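Local coordinates for protein UDP-N-acetylglucosamine 4-epimerase (Bacillus cereus, PDB 3M2P) that is thought to interconvert UDP-N-acetylglucosamine and its 4-epimer, as a nucleotide-binding member of the NAD(P)-dependent epimerase/dehydratase family, at residues N103-T109 / C154-F160; P120-K124 / G220-I224; Y201-K207 / F276-Y280. All coordinates share one frame; numbering follows the deposited sequence.

Interaction 1. Residues N103-T109 / C154-F160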
ATOM      1  N   ASN A 103       6.346   8.909  20.405  1.00 34.74           N
ATOM      2  CA  ASN A 103       7.586   8.275  19.945  1.00 34.29           C
ATOM      3  C   ASN A 103       7.393   6.802  19.585  1.00 34.92           C
ATOM      4  O   ASN A 103       7.576   5.914  20.423  1.00 35.07           O
ATOM      5  CB  ASN A 103       8.698   8.409  20.983  1.00 34.00           C
ATOM      6  CG  ASN A 103      10.065   8.162  20.389  1.00 35.01           C
ATOM      7  OD1 ASN A 103      11.070   8.018  21.099  1.00 34.42           O
ATOM      8  ND2 ASN A 103      10.114   8.122  19.067  1.00 34.98           N
ATOM      9  N   ILE A 104       7.040   6.553  18.326  1.00 34.57           N
ATOM     10  CA  ILE A 104       6.679   5.225  17.854  1.00 33.55           C
ATOM     11  C   ILE A 104       7.548   4.811  16.674  1.00 33.60           C
ATOM     12  O   ILE A 104       7.864   5.629  15.823  1.00 34.61           O
ATOM     13  CB  ILE A 104       5.218   5.219  17.396  1.00 34.04           C
ATOM     14  CG1 ILE A 104       4.299   5.574  18.559  1.00 34.00           C
ATOM     15  CG2 ILE A 104       4.834   3.879  16.808  1.00 34.15           C
ATOM     16  CD1 ILE A 104       3.005   6.175  18.102  1.00 34.20           C
ATOM     17  N   VAL A 105       7.935   3.541  16.627  1.00 34.01           N
ATOM     18  CA  VAL A 105       8.643   2.982  15.474  1.00 33.45           C
ATOM     19  C   VAL A 105       7.821   1.885  14.805  1.00 33.12           C
ATOM     20  O   VAL A 105       7.361   0.964  15.470  1.00 33.78           O
ATOM     21  CB  VAL A 105       9.959   2.339  15.903  1.00 33.73           C
ATOM     22  CG1 VAL A 105      10.502   1.474  14.775  1.00 32.60           C
ATOM     23  CG2 VAL A 105      10.958   3.400  16.339  1.00 34.27           C
ATOM     24  N   TYR A 106       7.636   1.971  13.496  1.00 32.59           N
ATOM     25  CA  TYR A 106       6.910   0.924  12.775  1.00 32.58           C
ATOM     26  C   TYR A 106       7.854   0.128  11.907  1.00 32.38           C
ATOM     27  O   TYR A 106       8.727   0.704  11.271  1.00 33.44           O
ATOM     28  CB  TYR A 106       5.815   1.511  11.880  1.00 32.79           C
ATOM     29  CG  TYR A 106       5.101   0.454  11.070  1.00 33.20           C
ATOM     30  CD1 TYR A 106       4.309  -0.504  11.697  1.00 33.26           C
ATOM     31  CD2 TYR A 106       5.228   0.398   9.691  1.00 32.44           C
ATOM     32  CE1 TYR A 106       3.653  -1.474  10.980  1.00 32.79           C
ATOM     33  CE2 TYR A 106       4.579  -0.576   8.962  1.00 33.12           C
ATOM     34  CZ  TYR A 106       3.787  -1.509   9.615  1.00 33.67           C
ATOM     35  OH  TYR A 106       3.131  -2.489   8.904  1.00 34.33           O
ATOM     36  N   ALA A 107       7.678  -1.187  11.850  1.00 31.98           N
ATOM     37  CA  ALA A 107       8.517  -1.989  10.967  1.00 31.85           C
ATOM     38  C   ALA A 107       7.867  -2.159   9.608  1.00 32.60           C
ATOM     39  O   ALA A 107       6.909  -2.922   9.463  1.00 32.30           O
ATOM     40  CB  ALA A 107       8.823  -3.336  11.584  1.00 33.30           C
ATOM     41  N   SER A 108       8.387  -1.437   8.619  1.00 31.43           N
ATOM     42  CA  SER A 108       7.973  -1.622   7.233  1.00 32.05           C
ATOM     43  C   SER A 108       9.002  -2.483   6.482  1.00 33.76           C
ATOM     44  O   SER A 108       9.818  -3.173   7.108  1.00 33.12           O
ATOM     45  CB  SER A 108       7.763  -0.285   6.542  1.00 31.06           C
ATOM     46  OG  SER A 108       6.993  -0.439   5.368  1.00 30.89           O
ATOM     47  N   THR A 109       8.969  -2.459   5.151  1.00 33.97           N
ATOM     48  CA  THR A 109       9.823  -3.368   4.387  1.00 33.81           C
ATOM     49  C   THR A 109      10.239  -2.915   3.001  1.00 33.39           C
ATOM     50  O   THR A 109       9.541  -2.151   2.338  1.00 33.33           O
ATOM     51  CB  THR A 109       9.167  -4.752   4.208  1.00 34.98           C
ATOM     52  OG1 THR A 109      10.050  -5.590   3.448  1.00 35.98           O
ATOM     53  CG2 THR A 109       7.849  -4.624   3.471  1.00 33.34           C
ATOM     54  N   CYS A 154       4.257  10.730  16.597  1.00 34.25           N
ATOM     55  CA  CYS A 154       5.564  10.827  15.938  1.00 34.11           C
ATOM     56  C   CYS A 154       6.089   9.499  15.397  1.00 34.24           C
ATOM     57  O   CYS A 154       7.066   8.948  15.905  1.00 34.43           O
ATOM     58  CB  CYS A 154       6.593  11.484  16.854  1.00 35.50           C
ATOM     59  SG  CYS A 154       6.267  13.235  17.202  1.00 39.42           S
ATOM     60  N   ILE A 155       5.450   9.018  14.336  1.00 32.87           N
ATOM     61  CA  ILE A 155       5.715   7.689  13.821  1.00 32.86           C
ATOM     62  C   ILE A 155       6.821   7.651  12.756  1.00 33.22           C
ATOM     63  O   ILE A 155       6.727   8.291  11.710  1.00 32.72           O
ATOM     64  CB  ILE A 155       4.422   7.036  13.270  1.00 33.44           C
ATOM     65  CG1 ILE A 155       3.420   6.767  14.397  1.00 33.28           C
ATOM     66  CG2 ILE A 155       4.748   5.751  12.542  1.00 33.36           C
ATOM     67  CD1 ILE A 155       1.998   6.570  13.913  1.00 32.66           C
ATOM     68  N   LYS A 156       7.863   6.876  13.045  1.00 33.05           N
ATOM     69  CA  LYS A 156       8.961   6.645  12.123  1.00 33.13           C
ATOM     70  C   LYS A 156       8.860   5.257  11.484  1.00 33.84           C
ATOM     71  O   LYS A 156       9.126   4.251  12.139  1.00 33.75           O
ATOM     72  CB  LYS A 156      10.290   6.781  12.860  1.00 33.31           C
ATOM     73  CG  LYS A 156      10.718   8.218  13.097  1.00 34.33           C
ATOM     74  CD  LYS A 156      11.528   8.356  14.373  1.00 33.76           C
ATOM     75  CE  LYS A 156      10.891   7.544  15.477  1.00 34.27           C
ATOM     76  NZ  LYS A 156      10.674   8.388  16.680  1.00 35.20           N
ATOM     77  N   ASN A 157       8.474   5.218  10.208  1.00 33.77           N
ATOM     78  CA  ASN A 157       8.406   3.984   9.432  1.00 32.52           C
ATOM     79  C   ASN A 157       9.780   3.539   8.937  1.00 33.21           C
ATOM     80  O   ASN A 157      10.471   4.284   8.239  1.00 33.58           O
ATOM     81  CB  ASN A 157       7.491   4.181   8.230  1.00 32.82           C
ATOM     82  CG  ASN A 157       6.071   4.473   8.626  1.00 32.90           C
ATOM     83  OD1 ASN A 157       5.409   5.319   8.030  1.00 32.77           O
ATOM     84  ND2 ASN A 157       5.587   3.770   9.633  1.00 33.59           N
ATOM     85  N   LEU A 158      10.167   2.318   9.286  1.00 31.78           N
ATOM     86  CA  LEU A 158      11.466   1.781   8.905  1.00 32.01           C
ATOM     87  C   LEU A 158      11.329   0.693   7.849  1.00 32.29           C
ATOM     88  O   LEU A 158      10.940  -0.427   8.164  1.00 33.58           O
ATOM     89  CB  LEU A 158      12.159   1.181  10.130  1.00 32.38           C
ATOM     90  CG  LEU A 158      12.413   2.093  11.324  1.00 31.94           C
ATOM     91  CD1 LEU A 158      13.156   1.346  12.414  1.00 32.22           C
ATOM     92  CD2 LEU A 158      13.189   3.305  10.872  1.00 32.33           C
ATOM     93  N   ARG A 159      11.649   1.004   6.602  1.00 31.82           N
ATOM     94  CA  ARG A 159      11.644  -0.024   5.561  1.00 32.71           C
ATOM     95  C   ARG A 159      12.892  -0.925   5.615  1.00 33.95           C
ATOM     96  O   ARG A 159      13.870  -0.680   4.915  1.00 33.84           O
ATOM     97  CB  ARG A 159      11.479   0.608   4.179  1.00 31.56           C
ATOM     98  CG  ARG A 159      10.152   1.286   4.010  1.00 31.25           C
ATOM     99  CD  ARG A 159      10.048   2.020   2.706  1.00 31.24           C
ATOM    100  NE  ARG A 159       8.687   2.502   2.487  1.00 32.30           N
ATOM    101  CZ  ARG A 159       8.366   3.491   1.657  1.00 33.25           C
ATOM    102  NH1 ARG A 159       9.312   4.121   0.965  1.00 33.41           N
ATOM    103  NH2 ARG A 159       7.098   3.854   1.509  1.00 31.29           N
ATOM    104  N   PHE A 160      12.839  -1.965   6.451  1.00 33.79           N
ATOM    105  CA  PHE A 160      13.930  -2.932   6.594  1.00 33.79           C
ATOM    106  C   PHE A 160      14.251  -3.684   5.312  1.00 34.97           C
ATOM    107  O   PHE A 160      13.353  -4.060   4.564  1.00 35.37           O
ATOM    108  CB  PHE A 160      13.606  -3.961   7.681  1.00 33.88           C
ATOM    109  CG  PHE A 160      13.519  -3.380   9.053  1.00 34.29           C
ATOM    110  CD1 PHE A 160      14.619  -2.769   9.630  1.00 33.97           C
ATOM    111  CD2 PHE A 160      12.340  -3.444   9.768  1.00 33.87           C
ATOM    112  CE1 PHE A 160      14.541  -2.229  10.875  1.00 33.74           C
ATOM    113  CE2 PHE A 160      12.256  -2.908  11.019  1.00 33.38           C
ATOM    114  CZ  PHE A 160      13.356  -2.293  11.572  1.00 34.77           C
TER
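Phe160 and Ala107 meet on one face of a parallel strand pair, 103-109 beside 154-160, whose axes cross at -38°. Followed outward, Phe160 CB lies 3.9 Å from Ser108 O, CG keeps close to the same carbonyl, and CD2 is near both that oxygen and the Ala107 methyl. CE2 is the atom that lands, with Ala107 CB in the ring plane at 3.5 Å. With CG anti to the carbonyl carbon (chi1 -66°) the ring lies beside Ala107, and Leu158 CB sits over one of its faces, toward the rim. Further along the same face of the sheet, Val105 CG1 touches Leu158 CD1 at 3.6 Å.

The reverse face carries Ile104 and Ile155, side by side and pointing the same way, CD1 of Ile104 being 3.8 Å from CG1 of Ile155. Between these two layers the strands are joined by parallel backbone bonds, among them Leu158 N to Tyr106 O at 2.9 Å and Tyr106 N to Lys156 O. The outermost bonds, Ile104 N to Cys154 O and Phe160 N to Ser108 O, are weak.

Helix 132-150 makes the pair a beta-alpha-beta crossover of the Rossmann fold. Its Glu141 accepts from Ser108 OG and pairs with Arg159 NE, so one carboxylate serves both strands; the guanidinium would be expected to favour the ionised carboxylate of Glu141.

Interaction 2. Residues P120-K124 / G220-I224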
ATOM      1  N   PRO A 120      19.482   1.742  -7.198  1.00 38.38           N
ATOM      2  CA  PRO A 120      18.986   1.435  -5.854  1.00 38.92           C
ATOM      3  C   PRO A 120      17.799   2.332  -5.477  1.00 38.30           C
ATOM      4  O   PRO A 120      17.714   3.482  -5.938  1.00 37.92           O
ATOM      5  CB  PRO A 120      20.180   1.780  -4.949  1.00 37.93           C
ATOM      6  CG  PRO A 120      21.261   2.285  -5.851  1.00 37.57           C
ATOM      7  CD  PRO A 120      20.631   2.653  -7.145  1.00 37.25           C
ATOM      8  N   TRP A 121      16.911   1.820  -4.627  1.00 37.37           N
ATOM      9  CA  TRP A 121      15.715   2.559  -4.237  1.00 36.36           C
ATOM     10  C   TRP A 121      15.951   3.489  -3.053  1.00 36.17           C
ATOM     11  O   TRP A 121      16.473   3.072  -2.018  1.00 36.75           O
ATOM     12  CB  TRP A 121      14.578   1.594  -3.897  1.00 36.11           C
ATOM     13  CG  TRP A 121      14.192   0.694  -5.023  1.00 36.53           C
ATOM     14  CD1 TRP A 121      13.941   1.059  -6.309  1.00 36.26           C
ATOM     15  CD2 TRP A 121      13.989  -0.720  -4.958  1.00 35.92           C
ATOM     16  NE1 TRP A 121      13.614  -0.042  -7.055  1.00 37.07           N
ATOM     17  CE2 TRP A 121      13.634  -1.149  -6.249  1.00 37.24           C
ATOM     18  CE3 TRP A 121      14.080  -1.668  -3.935  1.00 36.58           C
ATOM     19  CZ2 TRP A 121      13.360  -2.488  -6.547  1.00 37.89           C
ATOM     20  CZ3 TRP A 121      13.812  -3.006  -4.236  1.00 37.76           C
ATOM     21  CH2 TRP A 121      13.458  -3.398  -5.528  1.00 37.69           C
ATOM     22  N   ASN A 122      15.565   4.752  -3.201  1.00 34.90           N
ATOM     23  CA  ASN A 122      15.507   5.630  -2.040  1.00 34.81           C
ATOM     24  C   ASN A 122      14.063   5.954  -1.721  1.00 34.65           C
ATOM     25  O   ASN A 122      13.172   5.683  -2.511  1.00 33.72           O
ATOM     26  CB  ASN A 122      16.342   6.906  -2.220  1.00 34.42           C
ATOM     27  CG  ASN A 122      15.784   7.838  -3.268  1.00 33.99           C
ATOM     28  OD1 ASN A 122      14.615   7.762  -3.636  1.00 33.82           O
ATOM     29  ND2 ASN A 122      16.624   8.735  -3.752  1.00 34.49           N
ATOM     30  N   GLU A 123      13.831   6.544  -0.561  1.00 34.99           N
ATOM     31  CA  GLU A 123      12.475   6.733  -0.111  1.00 33.31           C
ATOM     32  C   GLU A 123      11.664   7.686  -0.984  1.00 33.48           C
ATOM     33  O   GLU A 123      10.535   7.997  -0.659  1.00 34.74           O
ATOM     34  CB  GLU A 123      12.435   7.101   1.366  1.00 31.97           C
ATOM     35  CG  GLU A 123      13.587   7.935   1.824  1.00 34.74           C
ATOM     36  CD  GLU A 123      14.824   7.137   2.174  1.00 34.79           C
ATOM     37  OE1 GLU A 123      15.832   7.315   1.470  1.00 36.79           O
ATOM     38  OE2 GLU A 123      14.809   6.354   3.148  1.00 34.01           O
ATOM     39  N   LYS A 124      12.208   8.116  -2.115  1.00 33.89           N
ATOM     40  CA  LYS A 124      11.401   8.897  -3.061  1.00 34.85           C
ATOM     41  C   LYS A 124      10.913   8.025  -4.227  1.00 34.50           C
ATOM     42  O   LYS A 124      10.215   8.491  -5.129  1.00 33.66           O
ATOM     43  CB  LYS A 124      12.160  10.135  -3.568  1.00 35.07           C
ATOM     44  CG  LYS A 124      12.769  11.005  -2.465  1.00 35.41           C
ATOM     45  CD  LYS A 124      12.895  12.461  -2.881  1.00 35.53           C
ATOM     46  CE  LYS A 124      11.617  13.220  -2.545  1.00 39.00           C
ATOM     47  NZ  LYS A 124      11.670  14.684  -2.859  1.00 39.33           N
ATOM     48  N   GLY A 220       8.614  10.247   9.937  1.00 33.70           N
ATOM     49  CA  GLY A 220       8.846  10.052   8.517  1.00 33.82           C
ATOM     50  C   GLY A 220       9.083   8.602   8.083  1.00 33.99           C
ATOM     51  O   GLY A 220       8.709   7.647   8.763  1.00 32.80           O
ATOM     52  N   THR A 221       9.722   8.438   6.931  1.00 34.15           N
ATOM     53  CA  THR A 221      10.004   7.104   6.419  1.00 34.29           C
ATOM     54  C   THR A 221      11.464   6.886   5.962  1.00 34.27           C
ATOM     55  O   THR A 221      12.003   7.638   5.150  1.00 33.17           O
ATOM     56  CB  THR A 221       8.991   6.745   5.346  1.00 32.97           C
ATOM     57  OG1 THR A 221       7.697   6.775   5.952  1.00 34.40           O
ATOM     58  CG2 THR A 221       9.248   5.354   4.801  1.00 32.20           C
ATOM     59  N   PHE A 222      12.090   5.849   6.507  1.00 31.82           N
ATOM     60  CA  PHE A 222      13.497   5.601   6.255  1.00 33.86           C
ATOM     61  C   PHE A 222      13.806   4.173   5.761  1.00 34.20           C
ATOM     62  O   PHE A 222      13.263   3.205   6.289  1.00 33.48           O
ATOM     63  CB  PHE A 222      14.291   5.875   7.526  1.00 33.84           C
ATOM     64  CG  PHE A 222      13.909   7.151   8.219  1.00 34.58           C
ATOM     65  CD1 PHE A 222      12.908   7.164   9.171  1.00 33.99           C
ATOM     66  CD2 PHE A 222      14.574   8.330   7.945  1.00 35.08           C
ATOM     67  CE1 PHE A 222      12.573   8.320   9.812  1.00 33.81           C
ATOM     68  CE2 PHE A 222      14.234   9.500   8.587  1.00 34.62           C
ATOM     69  CZ  PHE A 222      13.242   9.494   9.520  1.00 34.73           C
ATOM     70  N   ASN A 223      14.677   4.050   4.755  1.00 33.98           N
ATOM     71  CA  ASN A 223      15.205   2.749   4.363  1.00 34.59           C
ATOM     72  C   ASN A 223      16.242   2.349   5.391  1.00 35.29           C
ATOM     73  O   ASN A 223      17.152   3.123   5.681  1.00 36.32           O
ATOM     74  CB  ASN A 223      15.896   2.807   2.997  1.00 35.30           C
ATOM     75  CG  ASN A 223      14.952   3.121   1.865  1.00 35.43           C
ATOM     76  OD1 ASN A 223      15.379   3.518   0.779  1.00 36.49           O
ATOM     77  ND2 ASN A 223      13.666   2.946   2.099  1.00 34.91           N
ATOM     78  N   ILE A 224      16.120   1.154   5.950  1.00 34.74           N
ATOM     79  CA  ILE A 224      17.189   0.632   6.791  1.00 35.19           C
ATOM     80  C   ILE A 224      17.866  -0.561   6.115  1.00 36.53           C
ATOM     81  O   ILE A 224      17.541  -1.715   6.394  1.00 36.18           O
ATOM     82  CB  ILE A 224      16.716   0.234   8.208  1.00 34.65           C
ATOM     83  CG1 ILE A 224      15.903   1.358   8.863  1.00 33.46           C
ATOM     84  CG2 ILE A 224      17.916  -0.131   9.063  1.00 35.13           C
ATOM     85  CD1 ILE A 224      16.705   2.591   9.246  1.00 33.47           C
TER
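Asn223 N gives its hydrogen to Glu123 OE2 at 2.8 Å, with an angle of 157° at the hydrogen, and meets the oxygen nearly along its C-O axis. This is the one firm hydrogen bond between the loop 120-124 and the strand 220-224. The glutamate reaches it by bending at its second torsion (chi2 -84°), which lays the aliphatic part beside the strand: CG sits 3.7 Å from Thr221 O, and OE2 then passes 3.5 Å from Phe222 CA on its way to the amide. The Asn223 side chain crosses the carboxylate with the two planes only 30° apart, its CG lying 3.5 Å from Glu123 OE2, and it extends on to the backbone of Trp121 and Asn122. The indole of Trp121 leads away instead, stacking on Tyr113 and donating through NE1 to Asp115 O.

Gly220 and Phe222 spend their backbone bonds on strand 154-164, while the backbone O of Thr221 and N of Asn223 point to the other edge. There Thr221 O takes Lys269 NZ of helix 268-273, and Glu123 takes the Asn223 amide. A carboxylate thus satisfies a buried edge N-H where no further strand of this chain is paired, and Lys269, which also touches Glu123, may favour its negative charge.

Interaction 3. Residues Y201-K207 / F276-Y280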
ATOM      1  N   TYR A 201      21.372  -7.670   8.939  1.00 39.64           N
ATOM      2  CA  TYR A 201      21.472  -8.490  10.137  1.00 40.13           C
ATOM      3  C   TYR A 201      20.460  -8.004  11.169  1.00 39.81           C
ATOM      4  O   TYR A 201      20.302  -6.803  11.366  1.00 39.45           O
ATOM      5  CB  TYR A 201      22.904  -8.423  10.675  1.00 41.08           C
ATOM      6  CG  TYR A 201      23.232  -9.341  11.837  1.00 41.81           C
ATOM      7  CD1 TYR A 201      22.501 -10.489  12.084  1.00 41.42           C
ATOM      8  CD2 TYR A 201      24.315  -9.066  12.666  1.00 43.57           C
ATOM      9  CE1 TYR A 201      22.822 -11.317  13.144  1.00 42.90           C
ATOM     10  CE2 TYR A 201      24.650  -9.892  13.724  1.00 43.97           C
ATOM     11  CZ  TYR A 201      23.900 -11.013  13.962  1.00 44.40           C
ATOM     12  OH  TYR A 201      24.232 -11.819  15.031  1.00 44.50           O
ATOM     13  N   ALA A 202      19.760  -8.940  11.804  1.00 39.69           N
ATOM     14  CA  ALA A 202      18.761  -8.602  12.806  1.00 38.77           C
ATOM     15  C   ALA A 202      19.329  -7.684  13.888  1.00 39.69           C
ATOM     16  O   ALA A 202      18.650  -6.773  14.347  1.00 39.99           O
ATOM     17  CB  ALA A 202      18.184  -9.862  13.430  1.00 39.39           C
ATOM     18  N   LYS A 203      20.574  -7.919  14.297  1.00 40.90           N
ATOM     19  CA  LYS A 203      21.211  -7.119  15.351  1.00 39.95           C
ATOM     20  C   LYS A 203      21.325  -5.650  14.934  1.00 38.42           C
ATOM     21  O   LYS A 203      21.121  -4.752  15.742  1.00 38.13           O
ATOM     22  CB  LYS A 203      22.583  -7.702  15.672  1.00 40.63           C
ATOM     23  CG  LYS A 203      22.936  -7.774  17.129  1.00 40.99           C
ATOM     24  CD  LYS A 203      23.379  -9.190  17.483  1.00 43.51           C
ATOM     25  CE  LYS A 203      24.762  -9.230  18.154  1.00 46.12           C
ATOM     26  NZ  LYS A 203      24.950  -8.216  19.249  1.00 48.63           N
ATOM     27  N   ASP A 204      21.630  -5.420  13.660  1.00 38.67           N
ATOM     28  CA  ASP A 204      21.689  -4.078  13.091  1.00 38.09           C
ATOM     29  C   ASP A 204      20.312  -3.448  12.885  1.00 38.13           C
ATOM     30  O   ASP A 204      20.187  -2.229  12.828  1.00 37.69           O
ATOM     31  CB  ASP A 204      22.408  -4.113  11.745  1.00 39.62           C
ATOM     32  CG  ASP A 204      23.917  -4.287  11.885  1.00 42.05           C
ATOM     33  OD1 ASP A 204      24.499  -3.799  12.888  1.00 41.02           O
ATOM     34  OD2 ASP A 204      24.514  -4.907  10.972  1.00 42.14           O
ATOM     35  N   ALA A 205      19.285  -4.276  12.742  1.00 37.85           N
ATOM     36  CA  ALA A 205      17.927  -3.774  12.611  1.00 37.38           C
ATOM     37  C   ALA A 205      17.406  -3.310  13.970  1.00 37.87           C
ATOM     38  O   ALA A 205      16.736  -2.269  14.083  1.00 36.94           O
ATOM     39  CB  ALA A 205      17.019  -4.839  12.023  1.00 37.61           C
ATOM     40  N   ALA A 206      17.717  -4.090  15.002  1.00 37.80           N
ATOM     41  CA  ALA A 206      17.403  -3.695  16.363  1.00 37.15           C
ATOM     42  C   ALA A 206      18.184  -2.434  16.706  1.00 37.39           C
ATOM     43  O   ALA A 206      17.729  -1.622  17.509  1.00 37.42           O
ATOM     44  CB  ALA A 206      17.723  -4.805  17.326  1.00 37.25           C
ATOM     45  N   LYS A 207      19.355  -2.265  16.090  1.00 37.71           N
ATOM     46  CA  LYS A 207      20.159  -1.062  16.313  1.00 37.45           C
ATOM     47  C   LYS A 207      19.452   0.171  15.774  1.00 37.10           C
ATOM     48  O   LYS A 207      19.348   1.185  16.465  1.00 36.96           O
ATOM     49  CB  LYS A 207      21.556  -1.182  15.694  1.00 37.13           C
ATOM     50  CG  LYS A 207      22.429   0.076  15.856  1.00 37.21           C
ATOM     51  CD  LYS A 207      23.860  -0.199  15.425  1.00 38.69           C
ATOM     52  CE  LYS A 207      24.799   0.967  15.682  1.00 39.01           C
ATOM     53  NZ  LYS A 207      25.004   1.843  14.498  1.00 39.05           N
ATOM     54  N   PHE A 276      22.630   6.791  11.527  1.00 38.80           N
ATOM     55  CA  PHE A 276      22.637   5.329  11.626  1.00 39.09           C
ATOM     56  C   PHE A 276      23.536   4.617  10.611  1.00 39.46           C
ATOM     57  O   PHE A 276      23.510   4.910   9.414  1.00 40.35           O
ATOM     58  CB  PHE A 276      21.220   4.743  11.534  1.00 36.69           C
ATOM     59  CG  PHE A 276      21.212   3.255  11.309  1.00 38.23           C
ATOM     60  CD1 PHE A 276      21.460   2.379  12.358  1.00 38.12           C
ATOM     61  CD2 PHE A 276      21.004   2.727  10.040  1.00 38.15           C
ATOM     62  CE1 PHE A 276      21.478   1.009  12.153  1.00 36.85           C
ATOM     63  CE2 PHE A 276      21.017   1.354   9.831  1.00 36.64           C
ATOM     64  CZ  PHE A 276      21.257   0.499  10.890  1.00 36.88           C
ATOM     65  N   SER A 277      24.315   3.660  11.091  1.00 37.32           N
ATOM     66  CA  SER A 277      25.062   2.811  10.193  1.00 37.86           C
ATOM     67  C   SER A 277      25.154   1.430  10.823  1.00 39.23           C
ATOM     68  O   SER A 277      25.063   1.299  12.041  1.00 39.87           O
ATOM     69  CB  SER A 277      26.446   3.400   9.931  1.00 39.77           C
ATOM     70  OG  SER A 277      27.185   3.526  11.141  1.00 41.33           O
ATOM     71  N   THR A 278      25.318   0.402   9.999  1.00 38.93           N
ATOM     72  CA  THR A 278      25.352  -0.973  10.485  1.00 39.87           C
ATOM     73  C   THR A 278      26.670  -1.296  11.166  1.00 41.63           C
ATOM     74  O   THR A 278      27.731  -0.888  10.694  1.00 41.74           O
ATOM     75  CB  THR A 278      25.201  -1.966   9.328  1.00 41.29           C
ATOM     76  OG1 THR A 278      26.122  -1.622   8.277  1.00 41.75           O
ATOM     77  CG2 THR A 278      23.783  -1.948   8.798  1.00 40.81           C
ATOM     78  N   ASP A 279      26.601  -2.044  12.264  1.00 41.25           N
ATOM     79  CA  ASP A 279      27.803  -2.587  12.883  1.00 40.29           C
ATOM     80  C   ASP A 279      28.404  -3.678  11.984  1.00 41.74           C
ATOM     81  O   ASP A 279      29.618  -3.734  11.796  1.00 42.19           O
ATOM     82  CB  ASP A 279      27.505  -3.156  14.274  1.00 40.00           C
ATOM     83  CG  ASP A 279      27.226  -2.075  15.323  1.00 40.91           C
ATOM     84  OD1 ASP A 279      27.440  -0.873  15.048  1.00 40.14           O
ATOM     85  OD2 ASP A 279      26.794  -2.440  16.442  1.00 40.05           O
ATOM     86  N   TYR A 280      27.551  -4.533  11.420  1.00 42.71           N
ATOM     87  CA  TYR A 280      28.011  -5.729  10.702  1.00 43.39           C
ATOM     88  C   TYR A 280      27.910  -5.626   9.183  1.00 44.41           C
ATOM     89  O   TYR A 280      27.249  -4.739   8.642  1.00 44.27           O
ATOM     90  CB  TYR A 280      27.249  -6.979  11.167  1.00 43.01           C
ATOM     91  CG  TYR A 280      27.362  -7.273  12.646  1.00 44.21           C
ATOM     92  CD1 TYR A 280      26.732  -6.464  13.590  1.00 43.45           C
ATOM     93  CD2 TYR A 280      28.083  -8.371  13.105  1.00 45.31           C
ATOM     94  CE1 TYR A 280      26.835  -6.731  14.956  1.00 44.25           C
ATOM     95  CE2 TYR A 280      28.189  -8.650  14.468  1.00 45.54           C
ATOM     96  CZ  TYR A 280      27.565  -7.824  15.388  1.00 45.39           C
ATOM     97  OH  TYR A 280      27.664  -8.096  16.736  1.00 45.04           O
TER
HETATM   98  O   HOH W   1      26.926  -5.955  19.051  1.00 44.42           O
HETATM   99  O   HOH W   2      24.495  -3.784  15.562  1.00 38.02           O
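Hydrogen bonds to Asp204 organise this contact between the start of helix 202-212 and the loop 276-280. Asp204 OD1 accepts from Asp279 N at 2.8 Å, the donor standing 48° out of the carboxylate plane, while OD2 offers its syn lone pair to Tyr280 N at 3.1 Å. A weak second bond from Tyr280 N reaches OD1. A water donates to both Asp204 OD1 and Asp279 OD2 and may ease the closeness of the two like charges. Lys207 runs straight from the backbone (chi1 178°) and bends just before its ammonium, directing NZ nearly in line with the Ser277 carbonyl, to which it donates.

Charge adds a long salt bridge, Lys207 NZ to Asp279 OD1 at 3.7 Å, and a cation-pi contact of Lys207 with Tyr211.

Among the rings, Tyr201 and Tyr280 form a T-shaped pair with planes at 80° and centroids 4.8 Å apart. The CD2-CE2 edge of Tyr201 is turned to the Tyr280 face, and CE2 sits over the ring centre. At the ring's far end Lys203 CE approaches Tyr280 OH at 3.4 Å, and a second water joins Lys203 NZ to that hydroxyl. Phe276 receives Lys207 CG in its ring plane.

Both tyrosine hydroxyls bond Glu288 of helix 282-293; helix 13-24 packs on helix 202-212 through Ala202, Lys203 and Ala206, and Tyr201 ends strand 197-201 at the N-cap position of helix 202-212.

Strand 154-164 of interaction 1 is the sheet neighbour of strand 220-224 of interaction 2, against which the loop 120-124 lies: Arg159 N is 2.7 Å from Phe222 O and Asn157 N 2.8 Å from Gly220 O, both probable hydrogen bonds, and the two centres are 11 Å apart. Interaction 3 touches both by packing, with Ala205 CB 3.8 Å from Phe160 CE1 and Ile224 CG2 3.5 Å from Phe276 CE2. The UDP site lies nearest interactions 1 and 3. Although no UDP is bound to this chain, the side chains of Phe160 and Leu14, a UDP-binding residue, are about 4 Å apart, and those of Tyr201 and Phe13, another, about 7 Å. Interaction 2 lies away from it.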